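Local coordinates for protein alpha-Amylase (Thermotoga maritima, PDB 2B5D) that probably acts as a carbohydrate-active enzyme of glycoside hydrolase family 57, at residues Thr141-Ala147 against Gln162-Val167; His146-Pro150 against Leu183-Tyr189; Pro156-Ala161 against Val522-Val527. The contacts are given in a common frame with arbitrary orientation. Numbering follows the deposited sequence.

Contact 1. Residues Thr141-Ala147 against Gln162-Val167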
loop_
_atom_site.group_PDB
_atom_site.type_symbol
_atom_site.label_atom_id
_atom_site.label_comp_id
_atom_site.label_asym_id
_atom_site.label_seq_id
_atom_site.Cartn_x
_atom_site.Cartn_y
_atom_site.Cartn_z
ATOM N N THR A 141 2.673 -16.253 -36.229
ATOM C CA THR A 141 3.249 -15.109 -35.515
ATOM C C THR A 141 2.155 -14.467 -34.668
ATOM O O THR A 141 1.035 -14.971 -34.623
ATOM C CB THR A 141 3.899 -14.032 -36.513
ATOM O OG1 THR A 141 4.488 -12.965 -35.758
ATOM C CG2 THR A 141 2.878 -13.419 -37.417
ATOM N N CYS A 142 2.461 -13.336 -34.035
ATOM C CA CYS A 142 1.478 -12.568 -33.305
ATOM C C CYS A 142 1.831 -11.101 -33.493
ATOM O O CYS A 142 2.927 -10.804 -33.897
ATOM C CB CYS A 142 1.530 -13.011 -31.806
ATOM S SG CYS A 142 0.349 -12.158 -30.788
ATOM N N ASN A 143 0.932 -10.159 -33.219
ATOM C CA ASN A 143 1.368 -8.773 -33.278
ATOM C C ASN A 143 2.551 -8.495 -32.319
ATOM O O ASN A 143 2.770 -9.282 -31.354
ATOM C CB ASN A 143 0.219 -7.760 -33.129
ATOM C CG ASN A 143 -0.793 -8.110 -32.051
ATOM O OD1 ASN A 143 -1.418 -9.162 -32.068
ATOM N ND2 ASN A 143 -1.053 -7.163 -31.186
ATOM N N ALA A 144 3.331 -7.421 -32.554
ATOM C CA ALA A 144 4.743 -7.404 -32.081
ATOM C C ALA A 144 4.787 -7.502 -30.550
ATOM O O ALA A 144 5.700 -8.081 -29.958
ATOM C CB ALA A 144 5.455 -6.107 -32.524
ATOM N N THR A 145 3.793 -6.901 -29.924
ATOM C CA THR A 145 3.858 -6.767 -28.508
ATOM C C THR A 145 2.622 -7.361 -27.809
ATOM O O THR A 145 2.463 -7.153 -26.616
ATOM C CB THR A 145 4.211 -5.295 -28.212
ATOM O OG1 THR A 145 5.460 -5.243 -27.523
ATOM C CG2 THR A 145 3.176 -4.501 -27.583
ATOM N N HIS A 146 1.754 -8.065 -28.566
ATOM C CA HIS A 146 0.541 -8.702 -28.033
ATOM C C HIS A 146 -0.348 -7.597 -27.487
ATOM O O HIS A 146 -1.027 -7.751 -26.458
ATOM C CB HIS A 146 0.915 -9.725 -26.962
ATOM C CG HIS A 146 -0.117 -10.781 -26.693
ATOM N ND1 HIS A 146 -1.125 -10.618 -25.755
ATOM C CD2 HIS A 146 -0.239 -12.050 -27.163
ATOM C CE1 HIS A 146 -1.852 -11.721 -25.707
ATOM N NE2 HIS A 146 -1.329 -12.609 -26.542
ATOM N N ALA A 147 -0.312 -6.455 -28.158
ATOM C CA ALA A 147 -1.287 -5.414 -27.880
ATOM C C ALA A 147 -2.671 -5.849 -28.356
ATOM O O ALA A 147 -2.806 -6.561 -29.348
ATOM C CB ALA A 147 -0.865 -4.059 -28.583
ATOM N N GLN A 162 2.435 -2.697 -35.292
ATOM C CA GLN A 162 2.307 -3.952 -34.503
ATOM C C GLN A 162 2.371 -5.210 -35.336
ATOM O O GLN A 162 3.154 -6.123 -35.042
ATOM C CB GLN A 162 1.049 -3.975 -33.629
ATOM C CG GLN A 162 1.184 -3.183 -32.347
ATOM C CD GLN A 162 1.905 -3.939 -31.241
ATOM O OE1 GLN A 162 1.794 -5.183 -31.133
ATOM N NE2 GLN A 162 2.627 -3.176 -30.358
ATOM N N ILE A 163 1.580 -5.273 -36.408
ATOM C CA ILE A 163 1.604 -6.476 -37.309
ATOM C C ILE A 163 2.925 -6.690 -38.018
ATOM O O ILE A 163 3.497 -7.813 -37.961
ATOM C CB ILE A 163 0.467 -6.395 -38.389
ATOM C CG1 ILE A 163 -0.902 -6.545 -37.697
ATOM C CG2 ILE A 163 0.667 -7.452 -39.472
ATOM C CD1 ILE A 163 -1.964 -5.688 -38.287
ATOM N N THR A 164 3.414 -5.630 -38.719
ATOM C CA THR A 164 4.643 -5.763 -39.495
ATOM C C THR A 164 5.834 -6.121 -38.693
ATOM O O THR A 164 6.696 -6.915 -39.142
ATOM C CB THR A 164 5.000 -4.421 -40.269
ATOM O OG1 THR A 164 3.930 -4.098 -41.158
ATOM C CG2 THR A 164 6.248 -4.570 -41.033
ATOM N N VAL A 165 5.957 -5.490 -37.517
ATOM C CA VAL A 165 7.073 -5.804 -36.645
ATOM C C VAL A 165 7.075 -7.270 -36.196
ATOM O O VAL A 165 8.121 -7.932 -36.254
ATOM C CB VAL A 165 7.249 -4.758 -35.508
ATOM C CG1 VAL A 165 8.355 -5.187 -34.515
ATOM C CG2 VAL A 165 7.621 -3.375 -36.122
ATOM N N GLY A 166 5.902 -7.793 -35.825
ATOM C CA GLY A 166 5.768 -9.220 -35.551
ATOM C C GLY A 166 6.189 -10.102 -36.708
ATOM O O GLY A 166 6.944 -11.081 -36.528
ATOM N N VAL A 167 5.678 -9.757 -37.908
ATOM C CA VAL A 167 5.956 -10.535 -39.127
ATOM C C VAL A 167 7.452 -10.591 -39.399
ATOM O O VAL A 167 8.022 -11.681 -39.557
ATOM C CB VAL A 167 5.132 -9.982 -40.360
ATOM C CG1 VAL A 167 5.608 -10.583 -41.650
ATOM C CG2 VAL A 167 3.566 -10.240 -40.140
#
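A buried backbone can be satisfied by side chains as well as by other backbone, and the loop that leaves strand 137-142 illustrates this. T141-A147 packs on Q162-V167 of helix 156-174, the helix of a beta-alpha-beta unit whose second strand is 180-182. After C142 the chain makes a type I beta turn, N143 to H146, closed by H146 N to N143 O at 3.2 Å. Q162 serves this turn with two oxygens. Q162 O accepts a weak bond from A144 N at 2.8 Å, while the side chain, bent by two m rotamers, brings Q162 OE1 to 2.9 Å from T145 N in the well-directed bond of the interface. Q162 OE1 also takes a long, weak bond from N143 ND2 at 3.5 Å. N143 ND2 mainly bonds A147 O, at 2.6 Å; N143 OD1 turns to A184 N in a weak bond, Q162 NE2 goes to Q460, and T145 OG1 makes a weak hydrogen bond to F457 O. T141 OG1 lies 3.2 Å from G166 O and 3.3 Å from C142 O, both weak options for a single proton. Beside it, G166 CA comes within 3.6 Å of C142 O, where a CB on residue 166 would clash with that oxygen. A144 CB rests on V165 CG1 at 3.6 Å, and F457 of helix 443-458 touches both residues. With Q162 O receiving G166 N in a weak helical bond of 3.3 Å, the chemistry implies the turn is fixed to the helix chiefly by one glutamine, through its carbonyl and its amide oxygen.

Contact 2. Residues His146-Pro150 against Leu183-Tyr189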
loop_
_atom_site.group_PDB
_atom_site.type_symbol
_atom_site.label_atom_id
_atom_site.label_comp_id
_atom_site.label_asym_id
_atom_site.label_seq_id
_atom_site.Cartn_x
_atom_site.Cartn_y
_atom_site.Cartn_z
ATOM N N HIS A 146 1.754 -8.065 -28.566
ATOM C CA HIS A 146 0.541 -8.702 -28.033
ATOM C C HIS A 146 -0.348 -7.597 -27.487
ATOM O O HIS A 146 -1.027 -7.751 -26.458
ATOM C CB HIS A 146 0.915 -9.725 -26.962
ATOM C CG HIS A 146 -0.117 -10.781 -26.693
ATOM N ND1 HIS A 146 -1.125 -10.618 -25.755
ATOM C CD2 HIS A 146 -0.239 -12.050 -27.163
ATOM C CE1 HIS A 146 -1.852 -11.721 -25.707
ATOM N NE2 HIS A 146 -1.329 -12.609 -26.542
ATOM N N ALA A 147 -0.312 -6.455 -28.158
ATOM C CA ALA A 147 -1.287 -5.414 -27.880
ATOM C C ALA A 147 -2.671 -5.849 -28.356
ATOM O O ALA A 147 -2.806 -6.561 -29.348
ATOM C CB ALA A 147 -0.865 -4.059 -28.583
ATOM N N PHE A 148 -3.702 -5.356 -27.698
ATOM C CA PHE A 148 -5.047 -5.691 -28.059
ATOM C C PHE A 148 -5.443 -4.675 -29.114
ATOM O O PHE A 148 -5.770 -3.548 -28.782
ATOM C CB PHE A 148 -5.936 -5.612 -26.815
ATOM C CG PHE A 148 -7.385 -5.858 -27.060
ATOM C CD1 PHE A 148 -8.293 -4.854 -26.824
ATOM C CD2 PHE A 148 -7.854 -7.122 -27.403
ATOM C CE1 PHE A 148 -9.672 -5.063 -27.019
ATOM C CE2 PHE A 148 -9.227 -7.351 -27.585
ATOM C CZ PHE A 148 -10.139 -6.287 -27.384
ATOM N N LEU A 149 -5.484 -5.132 -30.380
ATOM C CA LEU A 149 -5.529 -4.211 -31.538
ATOM C C LEU A 149 -6.820 -3.424 -31.617
ATOM O O LEU A 149 -6.775 -2.312 -32.038
ATOM C CB LEU A 149 -5.223 -4.920 -32.851
ATOM C CG LEU A 149 -3.889 -5.650 -32.847
ATOM C CD1 LEU A 149 -3.708 -6.543 -34.114
ATOM C CD2 LEU A 149 -2.669 -4.686 -32.591
ATOM N N PRO A 150 -7.975 -4.008 -31.217
ATOM C CA PRO A 150 -9.204 -3.193 -31.228
ATOM C C PRO A 150 -9.182 -1.980 -30.299
ATOM O O PRO A 150 -9.971 -1.032 -30.480
ATOM C CB PRO A 150 -10.310 -4.186 -30.770
ATOM C CG PRO A 150 -9.755 -5.497 -30.993
ATOM C CD PRO A 150 -8.259 -5.406 -30.833
ATOM N N LEU A 183 -3.938 -13.027 -33.361
ATOM C CA LEU A 183 -4.112 -11.733 -32.774
ATOM C C LEU A 183 -4.290 -11.893 -31.237
ATOM O O LEU A 183 -5.012 -12.791 -30.744
ATOM C CB LEU A 183 -5.359 -11.111 -33.385
ATOM C CG LEU A 183 -5.618 -11.247 -34.908
ATOM C CD1 LEU A 183 -7.009 -10.689 -35.272
ATOM C CD2 LEU A 183 -4.534 -10.488 -35.733
ATOM N N ALA A 184 -3.653 -11.017 -30.481
ATOM C CA ALA A 184 -3.781 -11.013 -29.013
ATOM C C ALA A 184 -5.258 -10.948 -28.639
ATOM O O ALA A 184 -5.974 -10.049 -29.127
ATOM C CB ALA A 184 -3.052 -9.807 -28.451
ATOM N N GLU A 185 -5.706 -11.915 -27.794
ATOM C CA GLU A 185 -7.081 -12.015 -27.320
ATOM C C GLU A 185 -8.090 -12.204 -28.431
ATOM O O GLU A 185 -9.248 -11.830 -28.275
ATOM C CB GLU A 185 -7.511 -10.788 -26.471
ATOM C CG GLU A 185 -6.634 -10.427 -25.239
ATOM C CD GLU A 185 -6.358 -11.639 -24.345
ATOM O OE1 GLU A 185 -7.340 -12.397 -24.049
ATOM O OE2 GLU A 185 -5.173 -11.823 -23.954
ATOM N N CYS A 186 -7.658 -12.747 -29.566
ATOM C CA CYS A 186 -8.455 -12.738 -30.817
ATOM C C CYS A 186 -9.114 -11.388 -31.131
ATOM O O CYS A 186 -10.192 -11.336 -31.739
ATOM C CB CYS A 186 -9.479 -13.923 -30.805
ATOM S SG CYS A 186 -8.555 -15.504 -31.005
ATOM N N GLY A 187 -8.508 -10.307 -30.667
ATOM C CA GLY A 187 -9.067 -8.986 -30.872
ATOM C C GLY A 187 -9.048 -8.652 -32.370
ATOM O O GLY A 187 -8.004 -8.508 -32.984
ATOM N N TYR A 188 -10.231 -8.585 -32.934
ATOM C CA TYR A 188 -10.425 -8.424 -34.335
ATOM C C TYR A 188 -11.471 -7.337 -34.453
ATOM O O TYR A 188 -12.429 -7.315 -33.685
ATOM C CB TYR A 188 -10.912 -9.711 -35.025
ATOM C CG TYR A 188 -11.151 -9.434 -36.541
ATOM C CD1 TYR A 188 -10.073 -9.459 -37.471
ATOM C CD2 TYR A 188 -12.415 -9.083 -37.012
ATOM C CE1 TYR A 188 -10.287 -9.192 -38.849
ATOM C CE2 TYR A 188 -12.626 -8.798 -38.355
ATOM C CZ TYR A 188 -11.559 -8.832 -39.261
ATOM O OH TYR A 188 -11.811 -8.569 -40.585
ATOM N N TYR A 189 -11.224 -6.399 -35.359
ATOM C CA TYR A 189 -12.218 -5.385 -35.738
ATOM C C TYR A 189 -12.268 -5.286 -37.270
ATOM O O TYR A 189 -11.333 -5.664 -37.975
ATOM C CB TYR A 189 -11.915 -4.004 -35.112
ATOM C CG TYR A 189 -10.628 -3.374 -35.584
ATOM C CD1 TYR A 189 -9.406 -3.697 -34.969
ATOM C CD2 TYR A 189 -10.624 -2.479 -36.653
ATOM C CE1 TYR A 189 -8.189 -3.103 -35.397
ATOM C CE2 TYR A 189 -9.452 -1.884 -37.089
ATOM C CZ TYR A 189 -8.241 -2.190 -36.455
ATOM O OH TYR A 189 -7.101 -1.614 -36.911
HETATM O O HOH W 1 -5.710 -8.032 -31.219
#
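In the (beta/alpha)7 barrel of family 57 catalytic domains, loops that follow neighbouring strands meet at the strands' C-terminal ends, and H146-P150 against L183-Y189 is such a meeting: the first loop follows strand 137-142, the second strand 180-182. A184 gives up the most surface. A184 CB lies over one face of the H146 imidazole, 3.5 Å from the ring centroid and 12° off the normal, a CH-pi contact, and also reaches A147 O at 3.4 Å. H146 is held from elsewhere as well, its NE2 hydrogen-bonded to H10 and its ring stacked with H12. L149 points its CB toward the second loop; its CD1 meets L183 CD2 at 4.3 Å and its CB meets Y189 CE1 at 4.3 Å, while L192 of helix 192-198 touches both leucines. P150 lies against backbone and ring, with P150 CG 3.5 Å from G187 C and P150 CA 3.8 Å from Y189 CD1. A CB on residue 187 would run into P150 CD and F148 CE2, so its absence permits the close approach. No direct hydrogen bond crosses between the loops. A water bridges them instead, accepting from L149 N at 3.0 Å and donating to A184 O and G187 O, each at 2.9 Å.

Contact 3. Residues Pro156-Ala161 against Val522-Val527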
loop_
_atom_site.group_PDB
_atom_site.type_symbol
_atom_site.label_atom_id
_atom_site.label_comp_id
_atom_site.label_asym_id
_atom_site.label_seq_id
_atom_site.Cartn_x
_atom_site.Cartn_y
_atom_site.Cartn_z
ATOM N N PRO A 156 -4.385 3.431 -36.962
ATOM C CA PRO A 156 -3.999 2.403 -37.926
ATOM C C PRO A 156 -2.499 2.269 -38.075
ATOM O O PRO A 156 -2.026 1.156 -38.300
ATOM C CB PRO A 156 -4.583 2.886 -39.246
ATOM C CG PRO A 156 -5.421 4.087 -38.998
ATOM C CD PRO A 156 -5.422 4.346 -37.499
ATOM N N GLU A 157 -1.745 3.370 -37.940
ATOM C CA GLU A 157 -0.273 3.295 -38.011
ATOM C C GLU A 157 0.303 2.356 -36.938
ATOM O O GLU A 157 1.240 1.565 -37.207
ATOM C CB GLU A 157 0.383 4.698 -37.869
ATOM C CG GLU A 157 -0.059 5.804 -38.884
ATOM C CD GLU A 157 -1.408 6.388 -38.534
ATOM O OE1 GLU A 157 -1.765 7.408 -39.124
ATOM O OE2 GLU A 157 -2.152 5.831 -37.672
ATOM N N VAL A 158 -0.216 2.444 -35.709
ATOM C CA VAL A 158 0.353 1.608 -34.633
ATOM C C VAL A 158 -0.111 0.154 -34.772
ATOM O O VAL A 158 0.671 -0.820 -34.648
ATOM C CB VAL A 158 0.192 2.279 -33.166
ATOM C CG1 VAL A 158 -1.208 2.107 -32.604
ATOM C CG2 VAL A 158 1.308 1.762 -32.188
ATOM N N VAL A 159 -1.361 0.014 -35.155
ATOM C CA VAL A 159 -1.897 -1.312 -35.489
ATOM C C VAL A 159 -1.081 -2.073 -36.533
ATOM O O VAL A 159 -0.673 -3.225 -36.300
ATOM C CB VAL A 159 -3.356 -1.222 -35.887
ATOM C CG1 VAL A 159 -3.895 -2.618 -36.341
ATOM C CG2 VAL A 159 -4.210 -0.657 -34.723
ATOM N N ASN A 160 -0.826 -1.429 -37.688
ATOM C CA ASN A 160 -0.175 -2.083 -38.825
ATOM C C ASN A 160 1.311 -2.319 -38.488
ATOM O O ASN A 160 1.910 -3.340 -38.866
ATOM C CB ASN A 160 -0.445 -1.219 -40.103
ATOM C CG ASN A 160 0.099 -1.850 -41.424
ATOM O OD1 ASN A 160 0.341 -3.042 -41.510
ATOM N ND2 ASN A 160 0.319 -1.012 -42.435
ATOM N N ALA A 161 1.921 -1.371 -37.764
ATOM C CA ALA A 161 3.289 -1.522 -37.250
ATOM C C ALA A 161 3.390 -2.637 -36.234
ATOM O O ALA A 161 4.349 -3.477 -36.300
ATOM C CB ALA A 161 3.758 -0.214 -36.613
ATOM N N VAL A 522 8.638 2.286 -40.008
ATOM C CA VAL A 522 7.299 1.629 -39.978
ATOM C C VAL A 522 6.177 2.574 -39.603
ATOM O O VAL A 522 5.036 2.419 -40.068
ATOM C CB VAL A 522 7.124 0.386 -39.006
ATOM C CG1 VAL A 522 7.430 -0.944 -39.692
ATOM C CG2 VAL A 522 7.794 0.561 -37.617
ATOM N N MET A 523 6.455 3.570 -38.773
ATOM C CA MET A 523 5.355 4.459 -38.278
ATOM C C MET A 523 5.012 5.574 -39.228
ATOM O O MET A 523 4.055 6.336 -39.017
ATOM C CB MET A 523 5.684 5.037 -36.904
ATOM C CG MET A 523 5.775 3.954 -35.789
ATOM S SD MET A 523 4.165 3.183 -35.492
ATOM C CE MET A 523 3.097 4.536 -34.900
ATOM N N ALA A 524 5.805 5.703 -40.278
ATOM C CA ALA A 524 5.532 6.786 -41.227
ATOM C C ALA A 524 4.728 6.323 -42.471
ATOM O O ALA A 524 4.451 7.149 -43.361
ATOM C CB ALA A 524 6.854 7.478 -41.642
ATOM N N ARG A 525 4.383 5.024 -42.546
ATOM C CA ARG A 525 3.683 4.465 -43.720
ATOM C C ARG A 525 2.262 4.932 -43.831
ATOM O O ARG A 525 1.693 5.395 -42.852
ATOM C CB ARG A 525 3.694 2.968 -43.740
ATOM C CG ARG A 525 5.027 2.350 -43.671
ATOM C CD ARG A 525 4.771 1.388 -42.589
ATOM N NE ARG A 525 4.722 0.006 -42.964
ATOM C CZ ARG A 525 4.208 -0.977 -42.206
ATOM N NH1 ARG A 525 3.624 -0.756 -41.015
ATOM N NH2 ARG A 525 4.307 -2.201 -42.678
ATOM N N ASP A 526 1.696 4.860 -45.036
ATOM C CA ASP A 526 0.276 5.221 -45.196
ATOM C C ASP A 526 -0.633 4.167 -44.579
ATOM O O ASP A 526 -0.214 3.019 -44.301
ATOM C CB ASP A 526 -0.171 5.458 -46.659
ATOM C CG ASP A 526 -1.376 6.451 -46.733
ATOM O OD1 ASP A 526 -1.566 7.218 -45.697
ATOM O OD2 ASP A 526 -2.121 6.464 -47.783
ATOM N N VAL A 527 -1.870 4.592 -44.378
ATOM C CA VAL A 527 -2.891 3.747 -43.858
ATOM C C VAL A 527 -4.143 3.890 -44.709
ATOM O O VAL A 527 -4.238 4.833 -45.485
ATOM C CB VAL A 527 -3.226 4.142 -42.373
ATOM C CG1 VAL A 527 -1.988 3.949 -41.504
ATOM C CG2 VAL A 527 -3.849 5.590 -42.282
HETATM O O HOH W 2 2.474 1.552 -39.711
#
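This is a largely apolar contact, partly buried, between the first turns of helix 156-174, part of a beta-alpha-beta unit, and the C-terminal tail V522-V527, which follows helix 502-511. V527 and M523 carry most of the tail's side. V527 CG1 sits 3.6 Å from P156 CB and 3.7 Å from E157 CG, so the proline and the aliphatic part of the glutamate share one valine. One helical turn on, A161 CB meets M523 SD at 3.6 Å and V522 CB at 4.2 Å, and M523 CE reaches V158 CB at 4.1 Å. Helices 418-436 and 443-458 continue this apolar cluster, with I431 touching E157 and M523, and L453 touching V522 and M523. R525 reaches across beside A161, its NH2 hydrogen-bonded to T164 OG1 of helix 156-174. The polar link between the segments is a water, which donates to E157 O at 2.8 Å and V522 O at 2.7 Å and accepts from R525 NH1 at 2.9 Å.

Overall arrangement
The three contacts illustrate how one beta-alpha-beta unit can take part in several contacts. Contacts 1 and 2 both use the chain leaving strand 137-142 and share H146 and A147, their centres about 10 Å apart. Contacts 1 and 3 both use helix 156-174, with centres about 12 Å apart; contacts 2 and 3, their centres about 16 Å apart, touch through Y189 and V159. Along the chain come the loop, the helix and the loop after strand 180-182, then, far later, 522-527, so that contact 3 crosses both others. The series runs outward from two buried contacts, centred about 13 and 14 Å from the chain's centre, to a partly buried one at about 25 Å, bringing the C-terminal tail against helix 156-174.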